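Local coordinates for YncI copper-binding domain-containing protein (Nocardia farcinica, PDB 3ESM) that is of unknown function but has an immunoglobulin-like fold and probably binds copper, at residues T100-A105 against A132-L137. The protein carries 2 engineered substitutions. Sequence-based numbering, arbitrary orientation.
Sequences TVSFPA and APTLTL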
ATOM      1  N   THR A 100      21.990 -15.390   1.460  1.00 30.38           N
ATOM      2  CA  THR A 100      21.010 -14.668   0.656  1.00 30.91           C
ATOM      3  C   THR A 100      19.984 -13.984   1.550  1.00 30.39           C
ATOM      4  O   THR A 100      19.582 -14.541   2.558  1.00 31.23           O
ATOM      5  CB  THR A 100      20.234 -15.633  -0.236  1.00 31.12           C
ATOM      6  OG1 THR A 100      21.162 -16.574  -0.814  1.00 33.92           O
ATOM      7  CG2 THR A 100      19.545 -14.852  -1.335  1.00 31.96           C
ATOM      8  N   VAL A 101      19.559 -12.780   1.176  1.00 29.42           N
ATOM      9  CA  VAL A 101      18.422 -12.138   1.877  1.00 27.93           C
ATOM     10  C   VAL A 101      17.425 -11.570   0.862  1.00 26.63           C
ATOM     11  O   VAL A 101      17.844 -11.022  -0.155  1.00 27.08           O
ATOM     12  CB  VAL A 101      18.904 -11.021   2.830  1.00 28.19           C
ATOM     13  CG1 VAL A 101      19.723  -9.967   2.092  1.00 30.64           C
ATOM     14  CG2 VAL A 101      17.709 -10.395   3.646  1.00 27.05           C
ATOM     15  N   SER A 102      16.131 -11.722   1.125  1.00 25.87           N
ATOM     16  CA  SER A 102      15.117 -11.203   0.194  1.00 25.82           C
ATOM     17  C   SER A 102      14.368 -10.066   0.868  1.00 25.87           C
ATOM     18  O   SER A 102      14.292 -10.014   2.097  1.00 24.36           O
ATOM     19  CB  SER A 102      14.161 -12.287  -0.298  1.00 27.50           C
ATOM     20  OG  SER A 102      14.943 -13.211  -1.104  1.00 30.75           O
ATOM     21  N   PHE A 103      13.765  -9.225   0.025  1.00 25.28           N
ATOM     22  CA  PHE A 103      13.007  -8.057   0.484  1.00 25.07           C
ATOM     23  C   PHE A 103      11.649  -8.041  -0.202  1.00 25.26           C
ATOM     24  O   PHE A 103      11.447  -7.305  -1.141  1.00 26.83           O
ATOM     25  CB  PHE A 103      13.755  -6.763   0.176  1.00 25.31           C
ATOM     26  CG  PHE A 103      15.138  -6.703   0.739  1.00 26.54           C
ATOM     27  CD1 PHE A 103      15.374  -6.174   2.004  1.00 27.58           C
ATOM     28  CD2 PHE A 103      16.214  -7.162  -0.005  1.00 27.63           C
ATOM     29  CE1 PHE A 103      16.681  -6.097   2.529  1.00 27.47           C
ATOM     30  CE2 PHE A 103      17.531  -7.093   0.504  1.00 29.10           C
ATOM     31  CZ  PHE A 103      17.761  -6.565   1.780  1.00 29.09           C
ATOM     32  N   PRO A 104      10.717  -8.838   0.296  1.00 24.51           N
ATOM     33  CA  PRO A 104       9.364  -8.886  -0.297  1.00 24.29           C
ATOM     34  C   PRO A 104       8.827  -7.442  -0.362  1.00 25.92           C
ATOM     35  O   PRO A 104       9.051  -6.676   0.585  1.00 24.75           O
ATOM     36  CB  PRO A 104       8.578  -9.735   0.696  1.00 25.66           C
ATOM     37  CG  PRO A 104       9.619 -10.640   1.317  1.00 24.93           C
ATOM     38  CD  PRO A 104      10.916  -9.843   1.365  1.00 25.55           C
ATOM     39  N   ALA A 105       8.172  -7.065  -1.458  1.00 23.77           N
ATOM     40  CA  ALA A 105       7.717  -5.668  -1.591  1.00 23.75           C
ATOM     41  C   ALA A 105       6.283  -5.618  -2.090  1.00 24.75           C
ATOM     42  O   ALA A 105       5.784  -6.587  -2.688  1.00 24.55           O
ATOM     43  CB  ALA A 105       8.611  -4.915  -2.505  1.00 24.35           C
ATOM     44  N   ALA A 132      10.453 -11.622  -5.223  1.00 26.27           N
ATOM     45  CA  ALA A 132      11.012 -10.669  -4.250  1.00 26.54           C
ATOM     46  C   ALA A 132      12.428 -10.287  -4.634  1.00 26.97           C
ATOM     47  O   ALA A 132      13.247 -11.169  -4.961  1.00 26.25           O
ATOM     48  CB  ALA A 132      11.016 -11.300  -2.855  1.00 25.95           C
ATOM     49  N   PRO A 133      12.757  -8.979  -4.587  1.00 27.71           N
ATOM     50  CA  PRO A 133      14.123  -8.546  -4.815  1.00 29.25           C
ATOM     51  C   PRO A 133      15.069  -9.211  -3.805  1.00 29.14           C
ATOM     52  O   PRO A 133      14.734  -9.312  -2.621  1.00 29.97           O
ATOM     53  CB  PRO A 133      14.081  -7.039  -4.569  1.00 29.29           C
ATOM     54  CG  PRO A 133      12.719  -6.691  -4.235  1.00 30.43           C
ATOM     55  CD  PRO A 133      11.836  -7.871  -4.253  1.00 27.65           C
ATOM     56  N   THR A 134      16.231  -9.639  -4.266  1.00 30.77           N
ATOM     57  CA  THR A 134      17.096 -10.461  -3.419  1.00 31.19           C
ATOM     58  C   THR A 134      18.532 -10.002  -3.541  1.00 31.82           C
ATOM     59  O   THR A 134      18.941  -9.499  -4.609  1.00 31.78           O
ATOM     60  CB  THR A 134      16.903 -11.986  -3.795  1.00 30.93           C
ATOM     61  OG1 THR A 134      15.540 -12.374  -3.558  1.00 32.03           O
ATOM     62  CG2 THR A 134      17.811 -12.879  -2.963  1.00 33.24           C
ATOM     63  N   LEU A 135      19.294 -10.105  -2.448  1.00 31.94           N
ATOM     64  CA  LEU A 135      20.735  -9.818  -2.482  1.00 31.97           C
ATOM     65  C   LEU A 135      21.539 -11.039  -2.077  1.00 32.78           C
ATOM     66  O   LEU A 135      21.113 -11.788  -1.221  1.00 32.65           O
ATOM     67  CB  LEU A 135      21.118  -8.724  -1.492  1.00 32.82           C
ATOM     68  CG  LEU A 135      20.657  -7.288  -1.723  1.00 32.96           C
ATOM     69  CD1 LEU A 135      21.091  -6.459  -0.510  1.00 33.62           C
ATOM     70  CD2 LEU A 135      21.277  -6.762  -2.995  1.00 34.42           C
ATOM     71  N   THR A 136      22.704 -11.197  -2.700  1.00 34.39           N
ATOM     72  CA  THR A 136      23.723 -12.152  -2.246  1.00 35.79           C
ATOM     73  C   THR A 136      24.650 -11.434  -1.322  1.00 36.06           C
ATOM     74  O   THR A 136      25.077 -10.322  -1.618  1.00 37.08           O
ATOM     75  CB  THR A 136      24.557 -12.650  -3.422  1.00 36.56           C
ATOM     76  OG1 THR A 136      23.775 -13.606  -4.124  1.00 38.00           O
ATOM     77  CG2 THR A 136      25.876 -13.278  -2.927  1.00 37.54           C
ATOM     78  N   LEU A 137      24.982 -12.068  -0.207  1.00 35.54           N
ATOM     79  CA  LEU A 137      25.795 -11.410   0.791  1.00 36.38           C
ATOM     80  C   LEU A 137      27.156 -12.052   0.887  1.00 37.73           C
ATOM     81  O   LEU A 137      27.249 -13.263   1.097  1.00 37.98           O
ATOM     82  CB  LEU A 137      25.101 -11.465   2.140  1.00 35.06           C
ATOM     83  CG  LEU A 137      23.736 -10.788   2.092  1.00 34.12           C
ATOM     84  CD1 LEU A 137      23.042 -11.022   3.437  1.00 30.25           C
ATOM     85  CD2 LEU A 137      23.855  -9.307   1.775  1.00 34.15           C
TER
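Ala132 sets its CB against the backbone of Pro104, 3.9 Å from the CA of that proline, while its carbonyl O accepts a hydrogen bond from Thr134 OG1, two residues on; the hydroxyl stands well above the carbonyl plane. At Pro133 the ring lies beside Phe103 O, which is 3.2 Å from Pro133 CD. Its own carbonyl takes the N-H of Phe103 (Phe103 N to Pro133 O 2.8 Å) and lies at the edge of the phenyl ring. Thr134 faces Ser102 in a non-hydrogen-bonded antiparallel pair. With OG1 anti to its carbonyl carbon (chi1 -61°), it meets Ser102 OG hydroxyl to hydroxyl, OG to OG1 2.7 Å, on the same face as Thr100. Leu135 and Val101 form the hydrogen-bonded pair, each N-H reaching the other's carbonyl O, with Leu135 N 2.9 Å from Val101 O. On the opposite face from Thr134, CD1 of Leu135 reaches the edge of the Phe103 ring, 3.8 Å from CE2, and the CB of Leu135 lies 4.0 Å from Val101 CG1. After Thr136, which sits opposite Thr100 in a non-hydrogen-bonded pair, Leu137 brings CD1 to 3.7 Å from Val101 CG1, so that Val101 CG1 touches both leucines. The short strand 134-136 thus runs antiparallel to the start of strand 100-109, which pairs with strand 33-43. Val101 and Phe103 lean on Pro41 of that strand, Phe103 also meets Phe22 edge-to-face, and Pro133 and Leu135 rest on Ala7 of strand 6-8, joining the two sheets of the immunoglobulin-like fold.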